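Local coordinates for putative uncharacterized protein PH0242 (Pyrococcus horikoshii, PDB 3VU1) that forms the C-terminal globular domain of an archaeal AglB-family protein, a largely beta-stranded domain that carries a bound calcium ion, at residues A[399-404]-A[410-415]; A[100-105]-A[110-115]; A[381-386]-A[478-483]; A[77-82]-A[248-253]. All coordinates share one frame; numbering follows the deposited sequence.

How the interactions relate
The four contacts fall into two touching pairs. Interactions 1 and 2 have centres about 11 Å apart: Phe413 packs on Tyr102, and Pro415 on Leu103 and Gly104. Interactions 3 and 4, centres about 14 Å apart, are bonded through Glu80, which reaches Lys479 and Tyr481. Interactions 1 and 3 both use strand 385-401 within one antiparallel sheet, yet lie about 40 Å apart, on opposite sides of the chain's centre; interaction 4 is close to that centre. Along the chain, the span bridged by interaction 4 includes interaction 2, and that of interaction 3 includes interaction 1. Segments from early and late in the sequence are thus packed together into one globular unit.

Interaction 1: residues A[399-404]-A[410-415]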
# COMPACT_ATOMS: atom_id res chain seq x y z
N VAL A 399 12.93 -6.96 -14.78
CA VAL A 399 13.36 -6.62 -16.13
C VAL A 399 14.44 -5.54 -16.06
O VAL A 399 14.19 -4.43 -15.60
CB VAL A 399 12.21 -6.18 -17.06
CG1 VAL A 399 12.76 -5.85 -18.45
CG2 VAL A 399 11.14 -7.26 -17.15
N ARG A 400 15.64 -5.90 -16.51
CA ARG A 400 16.76 -5.00 -16.41
C ARG A 400 16.46 -3.75 -17.20
O ARG A 400 15.91 -3.81 -18.30
CB ARG A 400 18.05 -5.64 -16.92
CG ARG A 400 19.33 -4.96 -16.42
CD ARG A 400 20.42 -4.85 -17.46
NE ARG A 400 20.47 -6.07 -18.24
CZ ARG A 400 20.88 -6.16 -19.50
NH1 ARG A 400 21.32 -5.10 -20.15
NH2 ARG A 400 20.85 -7.35 -20.09
N LYS A 401 16.80 -2.62 -16.60
CA LYS A 401 16.66 -1.32 -17.23
C LYS A 401 18.03 -0.68 -17.13
O LYS A 401 18.59 -0.53 -16.03
CB LYS A 401 15.59 -0.47 -16.53
CG LYS A 401 15.42 0.88 -17.17
CD LYS A 401 14.54 1.84 -16.38
CE LYS A 401 15.06 3.26 -16.59
NZ LYS A 401 14.00 4.20 -17.08
N GLY A 402 18.59 -0.34 -18.29
CA GLY A 402 19.95 0.19 -18.37
C GLY A 402 20.98 -0.92 -18.33
O GLY A 402 20.63 -2.10 -18.27
N GLY A 403 22.26 -0.54 -18.35
CA GLY A 403 23.36 -1.51 -18.40
C GLY A 403 23.40 -2.35 -19.67
O GLY A 403 22.41 -2.45 -20.42
N LYS A 404 24.54 -2.97 -19.94
CA LYS A 404 24.59 -3.85 -21.09
C LYS A 404 24.64 -5.32 -20.68
O LYS A 404 24.90 -6.19 -21.51
CB LYS A 404 25.71 -3.44 -22.06
CG LYS A 404 27.08 -3.28 -21.42
CD LYS A 404 27.80 -2.07 -21.99
CE LYS A 404 28.95 -1.71 -21.08
NZ LYS A 404 29.64 -0.47 -21.53
N ASP A 410 25.67 -0.31 -13.67
CA ASP A 410 24.79 0.80 -14.00
C ASP A 410 23.38 0.29 -14.23
O ASP A 410 22.49 1.05 -14.58
CB ASP A 410 25.30 1.59 -15.21
CG ASP A 410 26.58 2.36 -14.92
OD1 ASP A 410 26.65 3.10 -13.90
OD2 ASP A 410 27.53 2.22 -15.72
N ALA A 411 23.19 -1.00 -14.02
CA ALA A 411 21.89 -1.62 -14.21
C ALA A 411 20.97 -1.31 -13.04
O ALA A 411 21.40 -1.30 -11.89
CB ALA A 411 22.05 -3.13 -14.36
N SER A 412 19.71 -1.05 -13.33
CA SER A 412 18.68 -1.17 -12.32
C SER A 412 17.76 -2.31 -12.79
O SER A 412 17.80 -2.70 -13.96
CB SER A 412 17.94 0.15 -12.11
OG SER A 412 17.19 0.45 -13.25
N PHE A 413 16.97 -2.86 -11.87
CA PHE A 413 16.05 -3.94 -12.22
C PHE A 413 14.61 -3.58 -11.83
O PHE A 413 14.33 -3.30 -10.67
CB PHE A 413 16.50 -5.23 -11.54
CG PHE A 413 17.87 -5.67 -11.96
CD1 PHE A 413 18.04 -6.50 -13.07
CD2 PHE A 413 19.01 -5.24 -11.25
CE1 PHE A 413 19.32 -6.91 -13.46
CE2 PHE A 413 20.28 -5.63 -11.65
CZ PHE A 413 20.44 -6.48 -12.75
N GLU A 414 13.70 -3.58 -12.79
CA GLU A 414 12.34 -3.16 -12.50
C GLU A 414 11.46 -4.35 -12.18
O GLU A 414 11.36 -5.25 -13.00
CB GLU A 414 11.78 -2.39 -13.68
CG GLU A 414 10.62 -1.49 -13.32
CD GLU A 414 10.69 -0.22 -14.13
OE1 GLU A 414 9.87 -0.07 -15.08
OE2 GLU A 414 11.59 0.61 -13.83
N PRO A 415 10.85 -4.40 -10.97
CA PRO A 415 10.00 -5.57 -10.65
C PRO A 415 8.63 -5.55 -11.30
O PRO A 415 8.08 -4.50 -11.48
CB PRO A 415 9.86 -5.51 -9.13
CG PRO A 415 10.34 -4.17 -8.74
CD PRO A 415 11.29 -3.68 -9.76
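Arg400 and Phe413 form a non-hydrogen-bonded pair near the turn of an antiparallel beta hairpin, made by strands 385-401 and 412-431. The touching is done by the aliphatic stem of the arginine: its CG lies 3.5 Å from Phe413 CE1 and meets the ring obliquely. The guanidinium, well away from the ring and turned 74° to its plane, does not stack. Ala411 adds to the same patch, its CB 3.9 Å from Arg400 CG. Beyond CG the chain turns away from the ring, and its charged end bonds Asn406 through NE and forms a salt bridge with Asp462 through NH2.

Val399, Lys401, Ser412 and Glu414 put their side chains on the other face of the hairpin and belong to two hydrogen-bonded pairs. Val399 N donates to Glu414 O (2.9 Å), and Glu414 N returns a bond to Val399 O (3.0 Å). In the next such pair Lys401 N reaches Ser412 O at 2.8 Å, almost straight at 178°. The side chains of Lys401 and Glu414 cross obliquely, with Lys401 CD 4.1 Å from Glu414 OE2, but their charged atoms do not meet; OE2 forms its salt bridge with Arg70. Ser412 OG sits between its own backbone N and carbonyl carbon (chi1 68°), a rotation that carries it to Lys401 O at 3.3 Å, and the same oxygen also accepts Ser412 N at 3.0 Å.

Interaction 2: residues A[100-105]-A[110-115]; sequences ISYLGG and KEYNGD
Tyr112 and Tyr102 carry the whole contact between segments 110-115 and 100-105, and theirs are the nearest CA atoms across it, 5.9 Å apart. Along the second segment, Lys110 and Glu111 come first, and neither side chain reaches segment 100-105. The Glu111 carboxylate is held by several groups: OE2 by Lys207 and the hydroxyl of Tyr205, OE1 by the backbone N of Thr108.

Tyr112 follows, its CB pointing toward segment 100-105. CB lies 3.7 Å from Tyr102 CB, so the stems of the two residues touch as well as the rings. The ring planes are 10° from parallel, but the centroids are 4.9 Å apart and the rings overlap little. In this slid position Tyr112 CD2 approaches Tyr102 CD2 at 3.9 Å, each atom over a face of the other ring near its rim. Both tyrosines hold CG anti to the backbone N (chi1 -177° in Tyr102 and 157° in Tyr112), which turns both rings out to the same side of the two helices, where the side chains cross at about a right angle and overlap only near their CB ends. The supporting fold is a helix-loop-helix: helix 97-103 ends in a Schellman motif, with Gly105 at positive phi and its N bonded to Tyr102 O at 3.0 Å, and a short connection leads to helix 109-113.

Asn113 backs the pair, its CB 3.7 Å above the Tyr112 ring plane on the face opposite Tyr102. Gly114 then leaves helical geometry with positive phi, while its N still bonds back to Lys110 O at 2.7 Å. At Asp115, OD2 accepts the backbone N atoms of Asn117 and Arg119.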
# COMPACT_ATOMS: atom_id res chain seq x y z
N ILE A 100 15.92 -1.49 -0.08
CA ILE A 100 14.56 -1.37 -0.56
C ILE A 100 14.55 -0.63 -1.88
O ILE A 100 13.87 -1.04 -2.81
CB ILE A 100 13.65 -0.62 0.44
CG1 ILE A 100 13.63 -1.35 1.80
CG2 ILE A 100 12.23 -0.46 -0.13
CD1 ILE A 100 12.94 -0.60 2.92
N SER A 101 15.32 0.45 -1.99
CA SER A 101 15.37 1.20 -3.25
C SER A 101 15.89 0.33 -4.40
O SER A 101 15.32 0.33 -5.52
CB SER A 101 16.23 2.43 -3.13
OG SER A 101 15.68 3.29 -2.16
N TYR A 102 16.97 -0.41 -4.12
CA TYR A 102 17.54 -1.31 -5.12
C TYR A 102 16.53 -2.35 -5.53
O TYR A 102 16.19 -2.45 -6.71
CB TYR A 102 18.85 -1.96 -4.66
CG TYR A 102 19.49 -2.84 -5.73
CD1 TYR A 102 19.77 -2.33 -6.99
CD2 TYR A 102 19.83 -4.17 -5.47
CE1 TYR A 102 20.36 -3.11 -7.96
CE2 TYR A 102 20.41 -4.96 -6.44
CZ TYR A 102 20.67 -4.42 -7.68
OH TYR A 102 21.27 -5.19 -8.67
N LEU A 103 16.02 -3.09 -4.55
CA LEU A 103 15.10 -4.16 -4.83
C LEU A 103 13.81 -3.71 -5.49
O LEU A 103 13.16 -4.53 -6.12
CB LEU A 103 14.80 -4.96 -3.57
CG LEU A 103 15.96 -5.75 -2.93
CD1 LEU A 103 15.54 -6.22 -1.55
CD2 LEU A 103 16.38 -6.93 -3.80
N GLY A 104 13.47 -2.42 -5.39
CA GLY A 104 12.24 -1.88 -5.97
C GLY A 104 12.48 -1.17 -7.30
O GLY A 104 11.54 -0.63 -7.91
N GLY A 105 13.73 -1.17 -7.75
CA GLY A 105 14.05 -0.63 -9.07
C GLY A 105 14.18 0.87 -9.12
O GLY A 105 14.22 1.46 -10.20
N LYS A 110 25.09 0.26 -8.64
CA LYS A 110 26.17 1.17 -8.26
C LYS A 110 25.73 2.09 -7.14
O LYS A 110 26.43 2.24 -6.14
CB LYS A 110 26.62 2.00 -9.45
CG LYS A 110 27.65 3.03 -9.08
CD LYS A 110 28.31 3.65 -10.30
CE LYS A 110 29.26 4.73 -9.84
NZ LYS A 110 29.77 5.55 -10.97
N GLU A 111 24.55 2.70 -7.31
CA GLU A 111 24.02 3.58 -6.27
C GLU A 111 23.72 2.83 -4.95
O GLU A 111 23.92 3.38 -3.85
CB GLU A 111 22.78 4.28 -6.79
CG GLU A 111 23.08 5.18 -7.96
CD GLU A 111 21.83 5.64 -8.67
OE1 GLU A 111 20.96 4.79 -8.99
OE2 GLU A 111 21.71 6.86 -8.89
N TYR A 112 23.28 1.59 -5.08
CA TYR A 112 22.91 0.78 -3.93
C TYR A 112 24.10 0.53 -2.98
O TYR A 112 23.96 0.64 -1.77
CB TYR A 112 22.25 -0.52 -4.40
CG TYR A 112 22.32 -1.63 -3.42
CD1 TYR A 112 21.67 -1.55 -2.18
CD2 TYR A 112 23.05 -2.78 -3.70
CE1 TYR A 112 21.77 -2.57 -1.24
CE2 TYR A 112 23.14 -3.82 -2.78
CZ TYR A 112 22.51 -3.72 -1.55
OH TYR A 112 22.60 -4.78 -0.64
N ASN A 113 25.27 0.20 -3.52
CA ASN A 113 26.38 -0.19 -2.66
C ASN A 113 27.75 -0.04 -3.28
O ASN A 113 28.70 -0.67 -2.83
CB ASN A 113 26.19 -1.63 -2.17
CG ASN A 113 27.00 -1.92 -0.93
OD1 ASN A 113 27.26 -1.05 -0.08
ND2 ASN A 113 27.39 -3.17 -0.80
N GLY A 114 27.86 0.78 -4.31
CA GLY A 114 29.13 0.97 -4.98
C GLY A 114 29.29 0.07 -6.18
O GLY A 114 28.69 -1.01 -6.24
N ASP A 115 30.10 0.54 -7.14
CA ASP A 115 30.53 -0.29 -8.27
C ASP A 115 31.60 -1.30 -7.83
O ASP A 115 31.88 -1.45 -6.64
CB ASP A 115 30.98 0.56 -9.47
CG ASP A 115 32.19 1.46 -9.15
OD1 ASP A 115 32.33 2.50 -9.83
OD2 ASP A 115 32.99 1.13 -8.25

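Interaction 3: residues A[381-386]-A[478-483]; sequences VDKEYT and EKEYTM
Tyr385 and Glu478 make the closer-packed part of this contact between strands 385-401 and 464-487, which pair antiparallel within the same sheet. Here the backbones have parted: the nearest CA atoms, those of Tyr385 and Glu478, are 7.9 Å apart, and no backbone bond spans the gap. The aromatic ring of Tyr385 reaches across it, with CE2 3.9 Å from Glu478 O. That oxygen lies at the ring's edge, near its plane, so the carbonyl faces ring C-H groups and not the pi face. Val347 of strand 336-356 also packs against this tyrosine.

The outer part is loose and rests on one ion pair. Lys383 NZ reaches Glu480 OE1 at 3.1 Å, a hydrogen-bonded salt bridge between side chains that cross at about a right angle. Lys383 gets there through bends at chi3 (-76°) and chi4 (-64°), whereas Glu480 extends beyond CG. The ammonium comes from above the carboxylate plane, 50° out of it.

Glu480 OE2 is hydrogen-bonded to Tyr298 OH, so both carboxylate oxygens have partners. With Lys383 itself exposed, the attraction across the gap is probably weakened by solvent.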
# COMPACT_ATOMS: atom_id res chain seq x y z
N VAL A 381 -12.92 -17.69 6.80
CA VAL A 381 -13.49 -16.44 6.34
C VAL A 381 -14.28 -15.79 7.46
O VAL A 381 -14.74 -16.46 8.36
CB VAL A 381 -14.44 -16.64 5.15
CG1 VAL A 381 -13.65 -16.86 3.86
CG2 VAL A 381 -15.39 -17.79 5.42
N ASP A 382 -14.43 -14.48 7.38
CA ASP A 382 -15.12 -13.69 8.40
C ASP A 382 -16.63 -13.74 8.28
O ASP A 382 -17.30 -13.61 9.28
CB ASP A 382 -14.65 -12.23 8.39
CG ASP A 382 -13.25 -12.08 8.97
OD1 ASP A 382 -13.01 -12.68 10.05
OD2 ASP A 382 -12.39 -11.39 8.35
N LYS A 383 -17.15 -13.91 7.07
CA LYS A 383 -18.60 -14.00 6.86
C LYS A 383 -18.97 -15.08 5.83
O LYS A 383 -18.09 -15.67 5.19
CB LYS A 383 -19.21 -12.62 6.51
CG LYS A 383 -18.54 -11.86 5.37
CD LYS A 383 -18.74 -10.34 5.45
CE LYS A 383 -20.13 -9.89 5.02
NZ LYS A 383 -20.50 -10.15 3.58
N GLU A 384 -20.26 -15.35 5.66
CA GLU A 384 -20.66 -16.35 4.68
C GLU A 384 -20.55 -15.81 3.25
O GLU A 384 -20.78 -14.64 3.01
CB GLU A 384 -22.06 -16.88 4.96
CG GLU A 384 -23.17 -15.98 4.44
CD GLU A 384 -24.51 -16.69 4.39
OE1 GLU A 384 -24.69 -17.65 5.16
OE2 GLU A 384 -25.37 -16.29 3.58
N TYR A 385 -20.17 -16.66 2.31
CA TYR A 385 -20.07 -16.24 0.93
C TYR A 385 -20.47 -17.41 0.10
O TYR A 385 -20.57 -18.54 0.59
CB TYR A 385 -18.64 -15.89 0.53
CG TYR A 385 -18.00 -14.69 1.17
CD1 TYR A 385 -17.12 -14.85 2.26
CD2 TYR A 385 -18.23 -13.39 0.69
CE1 TYR A 385 -16.51 -13.76 2.85
CE2 TYR A 385 -17.62 -12.29 1.29
CZ TYR A 385 -16.76 -12.48 2.37
OH TYR A 385 -16.13 -11.43 2.97
N THR A 386 -20.68 -17.13 -1.18
CA THR A 386 -20.70 -18.15 -2.19
C THR A 386 -19.50 -17.90 -3.10
O THR A 386 -19.41 -16.89 -3.78
CB THR A 386 -22.05 -18.17 -2.91
OG1 THR A 386 -23.03 -18.59 -1.96
CG2 THR A 386 -22.05 -19.12 -4.14
N GLU A 478 -18.26 -12.17 -4.53
CA GLU A 478 -18.64 -10.74 -4.51
C GLU A 478 -18.19 -10.25 -3.17
O GLU A 478 -18.68 -10.71 -2.14
CB GLU A 478 -20.14 -10.49 -4.65
CG GLU A 478 -20.62 -10.24 -6.07
CD GLU A 478 -20.34 -8.84 -6.62
OE1 GLU A 478 -19.60 -8.73 -7.63
OE2 GLU A 478 -20.88 -7.84 -6.08
N LYS A 479 -17.23 -9.35 -3.18
CA LYS A 479 -16.59 -8.90 -1.96
C LYS A 479 -16.98 -7.44 -1.76
O LYS A 479 -17.13 -6.69 -2.75
CB LYS A 479 -15.07 -9.06 -2.11
CG LYS A 479 -14.27 -8.98 -0.83
CD LYS A 479 -12.78 -9.02 -1.11
CE LYS A 479 -12.01 -8.99 0.20
NZ LYS A 479 -10.54 -8.97 -0.02
N GLU A 480 -17.16 -7.05 -0.50
CA GLU A 480 -17.40 -5.66 -0.12
C GLU A 480 -16.10 -4.94 0.24
O GLU A 480 -15.32 -5.43 1.01
CB GLU A 480 -18.31 -5.59 1.08
CG GLU A 480 -19.71 -6.11 0.82
CD GLU A 480 -20.39 -6.48 2.12
OE1 GLU A 480 -19.75 -7.22 2.91
OE2 GLU A 480 -21.54 -6.04 2.36
N TYR A 481 -15.91 -3.75 -0.30
CA TYR A 481 -14.76 -2.93 -0.01
C TYR A 481 -15.21 -1.65 0.64
O TYR A 481 -16.22 -1.07 0.23
CB TYR A 481 -14.06 -2.61 -1.31
CG TYR A 481 -13.48 -3.85 -1.99
CD1 TYR A 481 -14.17 -4.51 -3.02
CD2 TYR A 481 -12.23 -4.35 -1.61
CE1 TYR A 481 -13.62 -5.62 -3.65
CE2 TYR A 481 -11.68 -5.46 -2.21
CZ TYR A 481 -12.37 -6.09 -3.24
OH TYR A 481 -11.79 -7.20 -3.81
N THR A 482 -14.48 -1.21 1.67
CA THR A 482 -14.78 0.06 2.31
C THR A 482 -14.06 1.17 1.58
O THR A 482 -12.82 1.16 1.51
CB THR A 482 -14.36 0.06 3.78
OG1 THR A 482 -15.30 -0.72 4.52
CG2 THR A 482 -14.35 1.48 4.34
N MET A 483 -14.83 2.12 1.04
CA MET A 483 -14.21 3.20 0.29
C MET A 483 -13.90 4.40 1.16
O MET A 483 -12.90 5.06 0.97
CB MET A 483 -15.05 3.61 -0.93
CG MET A 483 -15.58 2.48 -1.79
SD MET A 483 -16.29 3.09 -3.35
CE MET A 483 -14.80 3.55 -4.24

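Interaction 4: residues A[77-82]-A[248-253]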
# COMPACT_ATOMS: atom_id res chain seq x y z
N VAL A 77 1.05 -1.49 -6.91
CA VAL A 77 1.12 -2.90 -6.83
C VAL A 77 -0.24 -3.51 -6.44
O VAL A 77 -1.03 -2.90 -5.71
CB VAL A 77 2.25 -3.18 -5.83
CG1 VAL A 77 1.91 -4.32 -4.89
CG2 VAL A 77 3.54 -3.33 -6.61
N ASP A 78 -0.53 -4.71 -6.93
CA ASP A 78 -1.84 -5.29 -6.68
C ASP A 78 -1.90 -6.08 -5.36
O ASP A 78 -2.03 -7.33 -5.33
CB ASP A 78 -2.36 -6.07 -7.90
CG ASP A 78 -3.73 -6.72 -7.65
OD1 ASP A 78 -4.55 -6.19 -6.89
OD2 ASP A 78 -3.99 -7.80 -8.21
N PHE A 79 -1.84 -5.34 -4.26
CA PHE A 79 -1.95 -5.96 -2.92
C PHE A 79 -3.24 -6.75 -2.68
O PHE A 79 -3.26 -7.65 -1.81
CB PHE A 79 -1.78 -4.94 -1.80
CG PHE A 79 -0.39 -4.39 -1.67
CD1 PHE A 79 -0.18 -3.01 -1.59
CD2 PHE A 79 0.71 -5.25 -1.62
CE1 PHE A 79 1.10 -2.50 -1.44
CE2 PHE A 79 1.98 -4.74 -1.47
CZ PHE A 79 2.19 -3.37 -1.39
N GLU A 80 -4.30 -6.42 -3.42
CA GLU A 80 -5.56 -7.13 -3.25
C GLU A 80 -5.40 -8.63 -3.53
O GLU A 80 -5.93 -9.46 -2.79
CB GLU A 80 -6.69 -6.52 -4.09
CG GLU A 80 -8.00 -7.33 -4.06
CD GLU A 80 -8.60 -7.50 -2.66
OE1 GLU A 80 -9.72 -8.08 -2.53
OE2 GLU A 80 -7.95 -7.05 -1.68
N SER A 81 -4.64 -8.98 -4.56
CA SER A 81 -4.44 -10.38 -4.90
C SER A 81 -3.80 -11.14 -3.73
O SER A 81 -3.98 -12.34 -3.63
CB SER A 81 -3.60 -10.53 -6.16
OG SER A 81 -2.28 -10.19 -5.86
N TRP A 82 -3.10 -10.45 -2.84
CA TRP A 82 -2.60 -11.08 -1.61
C TRP A 82 -3.57 -11.09 -0.48
O TRP A 82 -3.21 -11.58 0.58
CB TRP A 82 -1.30 -10.45 -1.10
CG TRP A 82 -0.14 -10.36 -2.07
CD1 TRP A 82 -0.01 -10.96 -3.32
CD2 TRP A 82 1.11 -9.62 -1.88
NE1 TRP A 82 1.18 -10.63 -3.91
CE2 TRP A 82 1.91 -9.83 -3.08
CE3 TRP A 82 1.63 -8.85 -0.86
CZ2 TRP A 82 3.17 -9.28 -3.23
CZ3 TRP A 82 2.90 -8.29 -1.02
CH2 TRP A 82 3.64 -8.50 -2.18
N TYR A 248 -1.30 0.95 8.73
CA TYR A 248 -2.25 1.44 7.73
C TYR A 248 -3.19 0.35 7.30
O TYR A 248 -2.75 -0.76 7.01
CB TYR A 248 -1.51 1.91 6.52
CG TYR A 248 -0.79 3.23 6.72
CD1 TYR A 248 0.57 3.26 7.00
CD2 TYR A 248 -1.49 4.46 6.62
CE1 TYR A 248 1.24 4.46 7.14
CE2 TYR A 248 -0.84 5.68 6.80
CZ TYR A 248 0.53 5.67 7.04
OH TYR A 248 1.21 6.85 7.20
N GLU A 249 -4.50 0.62 7.28
CA GLU A 249 -5.47 -0.30 6.68
C GLU A 249 -5.43 -0.07 5.18
O GLU A 249 -5.33 1.09 4.71
CB GLU A 249 -6.85 -0.03 7.21
CG GLU A 249 -7.98 -0.70 6.44
CD GLU A 249 -9.36 -0.28 6.95
OE1 GLU A 249 -9.54 -0.16 8.18
OE2 GLU A 249 -10.29 -0.08 6.14
N PHE A 250 -5.45 -1.16 4.43
CA PHE A 250 -5.44 -1.07 2.98
C PHE A 250 -6.85 -1.15 2.47
O PHE A 250 -7.59 -2.07 2.84
CB PHE A 250 -4.60 -2.18 2.38
CG PHE A 250 -4.58 -2.19 0.87
CD1 PHE A 250 -4.00 -1.14 0.14
CD2 PHE A 250 -5.10 -3.30 0.17
CE1 PHE A 250 -3.96 -1.19 -1.24
CE2 PHE A 250 -5.07 -3.33 -1.22
CZ PHE A 250 -4.49 -2.29 -1.92
N ARG A 251 -7.21 -0.16 1.66
CA ARG A 251 -8.48 -0.15 0.96
C ARG A 251 -8.16 0.01 -0.49
O ARG A 251 -7.80 1.11 -0.94
CB ARG A 251 -9.33 1.00 1.43
CG ARG A 251 -9.77 0.87 2.88
CD ARG A 251 -10.26 2.21 3.36
NE ARG A 251 -10.90 2.11 4.66
CZ ARG A 251 -11.39 3.14 5.33
NH1 ARG A 251 -11.34 4.37 4.81
NH2 ARG A 251 -11.96 2.94 6.50
N PRO A 252 -8.24 -1.09 -1.23
CA PRO A 252 -7.87 -1.05 -2.67
C PRO A 252 -8.78 -0.09 -3.47
O PRO A 252 -8.29 0.57 -4.40
CB PRO A 252 -8.02 -2.50 -3.13
CG PRO A 252 -8.89 -3.18 -2.10
CD PRO A 252 -8.72 -2.42 -0.80
N PHE A 253 -10.05 0.02 -3.10
CA PHE A 253 -10.97 0.98 -3.74
C PHE A 253 -11.48 2.02 -2.75
O PHE A 253 -12.23 1.72 -1.84
CB PHE A 253 -12.12 0.26 -4.45
CG PHE A 253 -11.66 -0.87 -5.30
CD1 PHE A 253 -11.87 -2.19 -4.91
CD2 PHE A 253 -10.94 -0.61 -6.47
CE1 PHE A 253 -11.41 -3.25 -5.69
CE2 PHE A 253 -10.46 -1.66 -7.24
CZ PHE A 253 -10.69 -2.98 -6.85
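Glu80 and Pro252 bring the two backbones nearest, and even their CA atoms are 6.5 Å apart, so no backbone hydrogen bond joins the segments and side chains do most of the touching. Segment 77-82 turns sharply: Asp78 is the centre of an inverse gamma turn, and residues 79-81 follow with helix-like backbone angles but form no regular helix. Asp78 O holds this bend by accepting both Ser81 N and Ser81 OG, the latter at 2.9 Å. Segment 248-253 runs off the end of strand 245-250, with Phe250 its last residue.

Phe250 holds CG anti to the backbone N (chi1 177°), which sends its ring toward the bend. Phe79 meets it edge-to-face (T-shaped): the edge of Phe79 points at the face of Phe250, with planes at 89° and centroids 5.8 Å apart. Phe79 CB adds a CH-pi contact on the same ring, 4.1 Å from the Phe250 centroid and 27° off its normal. On the opposite face Pro252 N lies 3.8 Å above the ring plane, over its centre, so the ring is gripped from both sides. Phe67 on Phe79 and Phe236 on Phe250 extend the aromatic cluster.

Glu80 borders this apolar core, with OE2 4.0 Å from Pro252 CG. Its other oxygen, OE1, pairs with Lys479 in a salt bridge and with Tyr481 OH in a probable hydrogen bond. The calcium ion, whose site includes Glu76 just before segment 77-82, is about 9 Å from the Pro252 side chain. Since Glu80 is buried, the nearby lysine and tyrosine probably stabilise a negative charge on its carboxylate.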